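Local coordinates for methyltransferase (Pyrococcus horikoshii, PDB 1IXK), which probably acts as an S-adenosylmethionine-dependent RNA methyltransferase that modifies carbon 5 of cytidine in tRNA, at residues 108-113 with 305-310; 193-198 with 244-249; 219-224 with 251-256. One frame throughout, in Å; residues are numbered along the deposited sequence.

Contact 1: residues 108-113 with 305-310; sequences MYPPVA and SGFFIA
I309 sets its CD1 methyl against both the Y109 ring and CB of A113, where strand 307-314 of the central sheet faces helix 105-114 in the Rossmann-like methyltransferase fold. Helix 108-113 and strand 307-310 run almost parallel, their axes 7° apart and 9.6 Å from each other at the closest, and every touching residue is buried. CG1 of I309 stands anti to the backbone N (chi1 -179°) and CD1 continues the chain in extended form, reaching CB of A113 at 3.7 Å. The same methyl lies over one face of the Y109 ring, 4.1 Å from its centroid and 18° off the normal, a CH-pi contact. A second tight spot lies beside it: the P110 ring and the F307 ring meet tip to tip, with P110 CG at the edge of the aromatic ring, 3.6 Å from CZ. F307 CE2 also approaches Y109 CD2 to 3.8 Å, the two side chains crossing obliquely. P110 and I309 meet less closely at their side chains: P110 CG stays 4.4 Å from I309 CD1, and the nearer approach is through P110 CA. An alanine in place of Y109 would probably leave the CD1 methyl of I309 without the aromatic face it rests on and open a gap beside F307 CE2. Beyond the segments, Y109 OH bonds to the carbonyl of Y274 and the ring stacks with W75, while A113 O is bonded to NZ of K311. No hydrogen bond or charge pair links 108-113 to 305-310, which implies that apolar packing carries this contact.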
loop_
_atom_site.group_PDB
_atom_site.type_symbol
_atom_site.label_atom_id
_atom_site.label_comp_id
_atom_site.label_asym_id
_atom_site.label_seq_id
_atom_site.Cartn_x
_atom_site.Cartn_y
_atom_site.Cartn_z
HETATM N N MSE A 108 -4.370 3.471 -1.612
HETATM C CA MSE A 108 -4.300 4.922 -1.756
HETATM C C MSE A 108 -3.443 5.557 -0.660
HETATM O O MSE A 108 -2.897 6.646 -0.835
HETATM C CB MSE A 108 -5.707 5.531 -1.699
HETATM C CG MSE A 108 -6.635 5.123 -2.841
HETATM SE SE MSE A 108 -8.270 5.944 -2.744
HETATM C CE MSE A 108 -9.259 4.810 -3.718
ATOM N N TYR A 109 -3.306 4.861 0.462
ATOM C CA TYR A 109 -2.547 5.388 1.594
ATOM C C TYR A 109 -1.055 5.657 1.339
ATOM O O TYR A 109 -0.575 6.758 1.601
ATOM C CB TYR A 109 -2.700 4.444 2.800
ATOM C CG TYR A 109 -2.455 5.083 4.160
ATOM C CD1 TYR A 109 -1.810 6.312 4.277
ATOM C CD2 TYR A 109 -2.846 4.435 5.332
ATOM C CE1 TYR A 109 -1.559 6.882 5.526
ATOM C CE2 TYR A 109 -2.597 4.995 6.587
ATOM C CZ TYR A 109 -1.953 6.216 6.672
ATOM O OH TYR A 109 -1.689 6.773 7.902
ATOM N N PRO A 110 -0.306 4.666 0.817
ATOM C CA PRO A 110 1.129 4.856 0.562
ATOM C C PRO A 110 1.531 6.102 -0.226
ATOM O O PRO A 110 2.377 6.877 0.229
ATOM C CB PRO A 110 1.531 3.553 -0.140
ATOM C CG PRO A 110 0.638 2.550 0.514
ATOM C CD PRO A 110 -0.704 3.279 0.511
ATOM N N PRO A 111 0.934 6.322 -1.410
ATOM C CA PRO A 111 1.312 7.513 -2.176
ATOM C C PRO A 111 1.044 8.811 -1.418
ATOM O O PRO A 111 1.863 9.731 -1.429
ATOM C CB PRO A 111 0.442 7.423 -3.433
ATOM C CG PRO A 111 0.091 5.983 -3.536
ATOM C CD PRO A 111 -0.095 5.543 -2.119
ATOM N N VAL A 112 -0.117 8.886 -0.777
ATOM C CA VAL A 112 -0.495 10.082 -0.032
ATOM C C VAL A 112 0.455 10.296 1.148
ATOM O O VAL A 112 0.893 11.416 1.407
ATOM C CB VAL A 112 -1.954 9.978 0.474
ATOM C CG1 VAL A 112 -2.311 11.203 1.305
ATOM C CG2 VAL A 112 -2.906 9.859 -0.717
ATOM N N ALA A 113 0.777 9.221 1.856
ATOM C CA ALA A 113 1.697 9.317 2.989
ATOM C C ALA A 113 3.078 9.791 2.527
ATOM O O ALA A 113 3.725 10.585 3.212
ATOM C CB ALA A 113 1.817 7.959 3.695
ATOM N N SER A 305 -7.954 -4.720 3.305
ATOM C CA SER A 305 -7.239 -5.967 3.544
ATOM C C SER A 305 -6.329 -5.649 4.727
ATOM O O SER A 305 -6.250 -4.496 5.145
ATOM C CB SER A 305 -6.372 -6.333 2.336
ATOM O OG SER A 305 -7.131 -6.390 1.141
ATOM N N GLY A 306 -5.657 -6.657 5.275
ATOM C CA GLY A 306 -4.731 -6.398 6.366
ATOM C C GLY A 306 -3.677 -5.509 5.733
ATOM O O GLY A 306 -3.194 -5.818 4.649
ATOM N N PHE A 307 -3.302 -4.424 6.401
ATOM C CA PHE A 307 -2.353 -3.471 5.828
ATOM C C PHE A 307 -1.366 -2.938 6.877
ATOM O O PHE A 307 -1.702 -2.832 8.050
ATOM C CB PHE A 307 -3.180 -2.319 5.237
ATOM C CG PHE A 307 -2.382 -1.258 4.550
ATOM C CD1 PHE A 307 -1.934 -1.434 3.246
ATOM C CD2 PHE A 307 -2.118 -0.051 5.194
ATOM C CE1 PHE A 307 -1.245 -0.416 2.584
ATOM C CE2 PHE A 307 -1.432 0.967 4.545
ATOM C CZ PHE A 307 -0.992 0.783 3.236
ATOM N N PHE A 308 -0.156 -2.609 6.440
ATOM C CA PHE A 308 0.883 -2.074 7.326
ATOM C C PHE A 308 1.609 -0.982 6.567
ATOM O O PHE A 308 1.917 -1.141 5.386
ATOM C CB PHE A 308 1.896 -3.165 7.697
ATOM C CG PHE A 308 3.079 -2.659 8.477
ATOM C CD1 PHE A 308 2.985 -2.438 9.849
ATOM C CD2 PHE A 308 4.299 -2.414 7.839
ATOM C CE1 PHE A 308 4.088 -1.982 10.580
ATOM C CE2 PHE A 308 5.409 -1.955 8.562
ATOM C CZ PHE A 308 5.298 -1.741 9.937
ATOM N N ILE A 309 1.896 0.124 7.240
ATOM C CA ILE A 309 2.600 1.209 6.584
ATOM C C ILE A 309 3.494 1.955 7.561
ATOM O O ILE A 309 3.107 2.192 8.703
ATOM C CB ILE A 309 1.613 2.221 5.944
ATOM C CG1 ILE A 309 2.401 3.335 5.245
ATOM C CG2 ILE A 309 0.691 2.801 7.014
ATOM C CD1 ILE A 309 1.533 4.293 4.424
ATOM N N ALA A 310 4.684 2.325 7.097
ATOM C CA ALA A 310 5.637 3.066 7.916
ATOM C C ALA A 310 6.281 4.160 7.080
ATOM O O ALA A 310 6.585 3.954 5.903
ATOM C CB ALA A 310 6.707 2.134 8.463
#

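Contact 2: residues 193-198 with 244-249; sequences LDAPCT and YSTCSL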
loop_
_atom_site.group_PDB
_atom_site.type_symbol
_atom_site.label_atom_id
_atom_site.label_comp_id
_atom_site.label_asym_id
_atom_site.label_seq_id
_atom_site.Cartn_x
_atom_site.Cartn_y
_atom_site.Cartn_z
ATOM N N LEU A 193 7.988 2.069 -1.421
ATOM C CA LEU A 193 8.278 0.639 -1.394
ATOM C C LEU A 193 7.003 -0.057 -0.965
ATOM O O LEU A 193 6.797 -0.352 0.220
ATOM C CB LEU A 193 9.411 0.326 -0.414
ATOM C CG LEU A 193 9.757 -1.151 -0.196
ATOM C CD1 LEU A 193 9.890 -1.886 -1.539
ATOM C CD2 LEU A 193 11.050 -1.230 0.593
ATOM N N ASP A 194 6.143 -0.296 -1.948
ATOM C CA ASP A 194 4.854 -0.929 -1.736
ATOM C C ASP A 194 4.860 -2.358 -2.255
ATOM O O ASP A 194 5.126 -2.598 -3.430
ATOM C CB ASP A 194 3.761 -0.128 -2.448
ATOM C CG ASP A 194 4.130 0.220 -3.890
ATOM O OD1 ASP A 194 3.244 0.133 -4.767
ATOM O OD2 ASP A 194 5.298 0.592 -4.150
ATOM N N ALA A 195 4.559 -3.308 -1.377
ATOM C CA ALA A 195 4.529 -4.711 -1.771
ATOM C C ALA A 195 3.159 -5.055 -2.342
ATOM O O ALA A 195 2.159 -4.430 -1.992
ATOM C CB ALA A 195 4.834 -5.597 -0.572
ATOM N N PRO A 196 3.096 -6.053 -3.240
ATOM C CA PRO A 196 1.824 -6.459 -3.842
ATOM C C PRO A 196 0.799 -6.781 -2.758
ATOM O O PRO A 196 1.122 -7.439 -1.767
ATOM C CB PRO A 196 2.206 -7.695 -4.651
ATOM C CG PRO A 196 3.618 -7.399 -5.059
ATOM C CD PRO A 196 4.209 -6.858 -3.778
ATOM N N CYS A 197 -0.431 -6.316 -2.940
ATOM C CA CYS A 197 -1.466 -6.581 -1.955
ATOM C C CYS A 197 -1.994 -7.997 -2.129
ATOM O O CYS A 197 -3.107 -8.201 -2.615
ATOM C CB CYS A 197 -2.614 -5.578 -2.084
ATOM S SG CYS A 197 -3.590 -5.469 -0.551
ATOM N N THR A 198 -1.182 -8.972 -1.734
ATOM C CA THR A 198 -1.555 -10.377 -1.838
ATOM C C THR A 198 -1.047 -11.154 -0.624
ATOM O O THR A 198 -1.124 -12.382 -0.588
ATOM C CB THR A 198 -0.964 -11.016 -3.108
ATOM O OG1 THR A 198 0.467 -10.969 -3.044
ATOM C CG2 THR A 198 -1.439 -10.273 -4.348
ATOM N N TYR A 244 7.173 2.572 3.378
ATOM C CA TYR A 244 7.169 1.123 3.300
ATOM C C TYR A 244 5.783 0.604 3.632
ATOM O O TYR A 244 5.208 0.972 4.654
ATOM C CB TYR A 244 8.189 0.582 4.305
ATOM C CG TYR A 244 8.250 -0.924 4.434
ATOM C CD1 TYR A 244 7.336 -1.621 5.225
ATOM C CD2 TYR A 244 9.251 -1.645 3.793
ATOM C CE1 TYR A 244 7.426 -3.007 5.380
ATOM C CE2 TYR A 244 9.350 -3.029 3.934
ATOM C CZ TYR A 244 8.441 -3.700 4.729
ATOM O OH TYR A 244 8.571 -5.061 4.886
ATOM N N SER A 245 5.236 -0.248 2.772
ATOM C CA SER A 245 3.913 -0.786 3.034
ATOM C C SER A 245 3.763 -2.204 2.515
ATOM O O SER A 245 4.444 -2.605 1.566
ATOM C CB SER A 245 2.836 0.106 2.398
ATOM O OG SER A 245 2.933 0.121 0.982
ATOM N N THR A 246 2.875 -2.960 3.152
ATOM C CA THR A 246 2.596 -4.333 2.742
ATOM C C THR A 246 1.121 -4.613 3.011
ATOM O O THR A 246 0.444 -3.839 3.687
ATOM C CB THR A 246 3.360 -5.378 3.575
ATOM O OG1 THR A 246 2.680 -5.555 4.824
ATOM C CG2 THR A 246 4.800 -4.946 3.832
ATOM N N CYS A 247 0.639 -5.735 2.487
ATOM C CA CYS A 247 -0.733 -6.161 2.716
ATOM C C CYS A 247 -0.667 -7.472 3.478
ATOM O O CYS A 247 -1.396 -8.418 3.192
ATOM C CB CYS A 247 -1.470 -6.350 1.396
ATOM S SG CYS A 247 -2.202 -4.803 0.777
ATOM N N SER A 248 0.227 -7.508 4.459
ATOM C CA SER A 248 0.426 -8.692 5.281
ATOM C C SER A 248 0.154 -8.385 6.746
ATOM O O SER A 248 0.359 -7.262 7.200
ATOM C CB SER A 248 1.867 -9.188 5.125
ATOM O OG SER A 248 2.171 -10.214 6.058
ATOM N N LEU A 249 -0.307 -9.391 7.480
ATOM C CA LEU A 249 -0.574 -9.239 8.905
ATOM C C LEU A 249 0.630 -9.707 9.721
ATOM O O LEU A 249 0.719 -9.432 10.921
ATOM C CB LEU A 249 -1.783 -10.081 9.314
ATOM C CG LEU A 249 -3.145 -9.692 8.751
ATOM C CD1 LEU A 249 -4.161 -10.776 9.099
ATOM C CD2 LEU A 249 -3.554 -8.344 9.319
HETATM O O HOH W 1 7.016 -3.283 0.778
HETATM O O HOH W 2 1.412 -1.806 -0.252
HETATM O O HOH W 3 1.880 -7.911 0.895
#
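L193 lies alongside the Y244 ring, both side chains pointing the same way from the sheet, with CD2 of the leucine 3.7 Å from CD2 of the tyrosine. The two residues pair across parallel neighbours of the Rossmann-like sheet, strands 188-194 and 240-246, at or just past whose C-terminal ends lie one residue of the predicted cofactor site and the predicted nucleophile. Helix 215-235 packs against L193 on this face, and Y244 OH bonds to the carbonyl of E253. Two backbone bonds fix the pairing: S245 N donates to L193 O at 3.0 Å, and A195 N donates to S245 O. A water bridges these two acceptors by donating to both. D194 and S245 occupy the other face, where S245 OG stands 3.5 Å from D194 CB. The D194 carboxylate turns off from S245 toward K132, a long and weak pairing; D194 belongs to the predicted S-adenosylmethionine site. A second water, 2.7 Å from S245 OG, donates to A195 O. Past the strand ends the segments stay together through water and sulfur. A third water donates to P196 O and accepts from C247 N, and T246 OG1, itself bonded to N254, closes an ST turn by accepting from S248 N. C247 is the predicted nucleophile, and in this crystal its sulfur is tied up in a disulfide, so this form is probably not competent for attack on a base. SG of C197, anti to its backbone N (chi1 -159°), is joined to SG of C247 at 2.0 Å, with a torsion of -89° about the S-S bond.

Contact 3: residues 219-224 with 251-256; sequences KFCQGL and PEENEF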
loop_
_atom_site.group_PDB
_atom_site.type_symbol
_atom_site.label_atom_id
_atom_site.label_comp_id
_atom_site.label_asym_id
_atom_site.label_seq_id
_atom_site.Cartn_x
_atom_site.Cartn_y
_atom_site.Cartn_z
ATOM N N LYS A 219 9.145 -16.045 5.282
ATOM C CA LYS A 219 10.584 -15.802 5.311
ATOM C C LYS A 219 11.063 -15.236 3.982
ATOM O O LYS A 219 11.840 -14.282 3.946
ATOM C CB LYS A 219 11.342 -17.097 5.599
ATOM C CG LYS A 219 11.135 -17.652 6.989
ATOM C CD LYS A 219 11.540 -16.644 8.038
ATOM C CE LYS A 219 11.732 -17.315 9.378
ATOM N NZ LYS A 219 12.866 -18.279 9.326
ATOM N N PHE A 220 10.596 -15.828 2.888
ATOM C CA PHE A 220 10.990 -15.370 1.566
ATOM C C PHE A 220 10.644 -13.897 1.377
ATOM O O PHE A 220 11.481 -13.105 0.944
ATOM C CB PHE A 220 10.296 -16.197 0.482
ATOM C CG PHE A 220 10.679 -15.797 -0.913
ATOM C CD1 PHE A 220 11.934 -16.112 -1.421
ATOM C CD2 PHE A 220 9.787 -15.096 -1.719
ATOM C CE1 PHE A 220 12.301 -15.727 -2.708
ATOM C CE2 PHE A 220 10.143 -14.705 -3.007
ATOM C CZ PHE A 220 11.402 -15.025 -3.504
ATOM N N CYS A 221 9.408 -13.532 1.700
ATOM C CA CYS A 221 8.972 -12.148 1.554
ATOM C C CYS A 221 9.737 -11.210 2.486
ATOM O O CYS A 221 10.100 -10.101 2.093
ATOM C CB CYS A 221 7.468 -12.039 1.807
ATOM S SG CYS A 221 6.448 -12.815 0.513
ATOM N N GLN A 222 9.981 -11.653 3.715
ATOM C CA GLN A 222 10.716 -10.840 4.676
ATOM C C GLN A 222 12.115 -10.534 4.158
ATOM O O GLN A 222 12.596 -9.406 4.270
ATOM C CB GLN A 222 10.835 -11.558 6.019
ATOM C CG GLN A 222 11.776 -10.849 6.988
ATOM C CD GLN A 222 11.932 -11.594 8.290
ATOM O OE1 GLN A 222 12.342 -12.754 8.309
ATOM N NE2 GLN A 222 11.618 -10.929 9.391
ATOM N N GLY A 223 12.765 -11.555 3.605
ATOM C CA GLY A 223 14.101 -11.382 3.075
ATOM C C GLY A 223 14.078 -10.446 1.888
ATOM O O GLY A 223 14.903 -9.537 1.781
ATOM N N LEU A 224 13.131 -10.666 0.984
ATOM C CA LEU A 224 13.011 -9.816 -0.189
ATOM C C LEU A 224 12.695 -8.383 0.242
ATOM O O LEU A 224 13.205 -7.429 -0.341
ATOM C CB LEU A 224 11.910 -10.336 -1.109
ATOM C CG LEU A 224 11.654 -9.536 -2.384
ATOM C CD1 LEU A 224 12.943 -9.392 -3.185
ATOM C CD2 LEU A 224 10.581 -10.245 -3.209
ATOM N N PRO A 251 4.090 -9.994 11.529
ATOM C CA PRO A 251 5.080 -9.058 12.070
ATOM C C PRO A 251 6.433 -9.221 11.373
ATOM O O PRO A 251 7.178 -8.257 11.233
ATOM C CB PRO A 251 5.147 -9.440 13.547
ATOM C CG PRO A 251 3.757 -9.925 13.835
ATOM C CD PRO A 251 3.448 -10.765 12.608
ATOM N N GLU A 252 6.744 -10.441 10.930
ATOM C CA GLU A 252 8.020 -10.696 10.263
ATOM C C GLU A 252 8.212 -9.880 8.986
ATOM O O GLU A 252 9.342 -9.554 8.621
ATOM C CB GLU A 252 8.187 -12.193 9.939
ATOM C CG GLU A 252 8.433 -13.091 11.158
ATOM C CD GLU A 252 7.157 -13.561 11.827
ATOM O OE1 GLU A 252 6.070 -13.014 11.515
ATOM O OE2 GLU A 252 7.245 -14.483 12.676
ATOM N N GLU A 253 7.116 -9.563 8.304
ATOM C CA GLU A 253 7.188 -8.789 7.068
ATOM C C GLU A 253 6.935 -7.310 7.329
ATOM O O GLU A 253 7.091 -6.480 6.428
ATOM C CB GLU A 253 6.139 -9.283 6.062
ATOM C CG GLU A 253 6.240 -10.744 5.676
ATOM C CD GLU A 253 5.068 -11.182 4.815
ATOM O OE1 GLU A 253 4.987 -10.754 3.645
ATOM O OE2 GLU A 253 4.218 -11.942 5.319
ATOM N N ASN A 254 6.542 -6.985 8.558
ATOM C CA ASN A 254 6.225 -5.606 8.918
ATOM C C ASN A 254 7.123 -5.010 10.007
ATOM O O ASN A 254 8.209 -4.488 9.721
ATOM C CB ASN A 254 4.758 -5.513 9.365
ATOM C CG ASN A 254 3.780 -5.904 8.264
ATOM O OD1 ASN A 254 4.066 -5.739 7.080
ATOM N ND2 ASN A 254 2.611 -6.398 8.656
ATOM N N GLU A 255 6.657 -5.080 11.250
ATOM C CA GLU A 255 7.399 -4.548 12.392
ATOM C C GLU A 255 8.843 -5.039 12.490
ATOM O O GLU A 255 9.747 -4.267 12.816
ATOM C CB GLU A 255 6.666 -4.877 13.696
ATOM C CG GLU A 255 5.373 -4.085 13.905
ATOM C CD GLU A 255 4.144 -4.721 13.272
ATOM O OE1 GLU A 255 4.275 -5.745 12.572
ATOM O OE2 GLU A 255 3.037 -4.182 13.483
ATOM N N PHE A 256 9.059 -6.325 12.231
ATOM C CA PHE A 256 10.407 -6.902 12.298
ATOM C C PHE A 256 11.347 -6.265 11.275
ATOM O O PHE A 256 12.527 -6.035 11.553
ATOM C CB PHE A 256 10.359 -8.410 12.040
ATOM C CG PHE A 256 9.879 -9.224 13.212
ATOM C CD1 PHE A 256 9.222 -8.628 14.282
ATOM C CD2 PHE A 256 10.057 -10.605 13.222
ATOM C CE1 PHE A 256 8.748 -9.394 15.350
ATOM C CE2 PHE A 256 9.585 -11.379 14.281
ATOM C CZ PHE A 256 8.927 -10.770 15.347
#
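Q222 lays its side chain against the backbone of E252, where helix 215-235 meets the turn leading into helix 255-264. Helix 215-235 is the crossover of a beta-alpha-beta unit between strands 188-194 and 240-246, and the turn follows a few residues after the second of these strands. Among polar contacts, the one hydrogen bond across the segments is weak: Q222 NE2 donates to E252 O at 2.8 Å, but the angle at the hydrogen is only 121°. CG of the glutamine is anti to its backbone N (chi1 171°), and the extended chain lies alongside the carbonyl oxygen, with Q222 CG 3.2 Å from E252 O. Of the van der Waals contacts, the amide nitrogen also sits at the edge of the F256 ring, near its plane, and 3.9 Å from F256 CB. Separately, E253 OE1 comes within 3.3 Å of CB of C221. Charges are settled mainly outside the pair. E252 bends at its second torsion (chi2 87°), and its carboxylate turns away from Q222 to a salt bridge with R23. The carboxylate of E253 forms one with R213 through OE2, which S248 OG also reaches. With both acids paired in this way, the contact between the segments themselves rests on one poorly aligned bond and close packing, and it is only partly buried. Within the turn, P251 O takes two backbone donors from opposite faces of its carbonyl plane, N254 N at 3.0 Å and F256 N at 2.9 Å.

Overall arrangement
All three contacts lie in the Rossmann-like methyltransferase fold. Contacts 1 and 2 share the central sheet, their centres 8 Å apart, because strand 307-314 runs antiparallel beside strand 240-246; F308 and A310 bond to T246 and Y244. Contact 3 lies nearer the surface, 10 Å from contact 2 and 16 Å from contact 1. Along the chain, contact 1 encloses the other two, whose segments alternate: 193-198, 219-224, 244-249, 251-256. Contact 1 packs helix 105-114 on one face of the sheet, while contact 3 joins helix 215-235 to the turn entering helix 255-264 over the other face, with contact 2 between them carrying the predicted nucleophile and one predicted cofactor-binding residue.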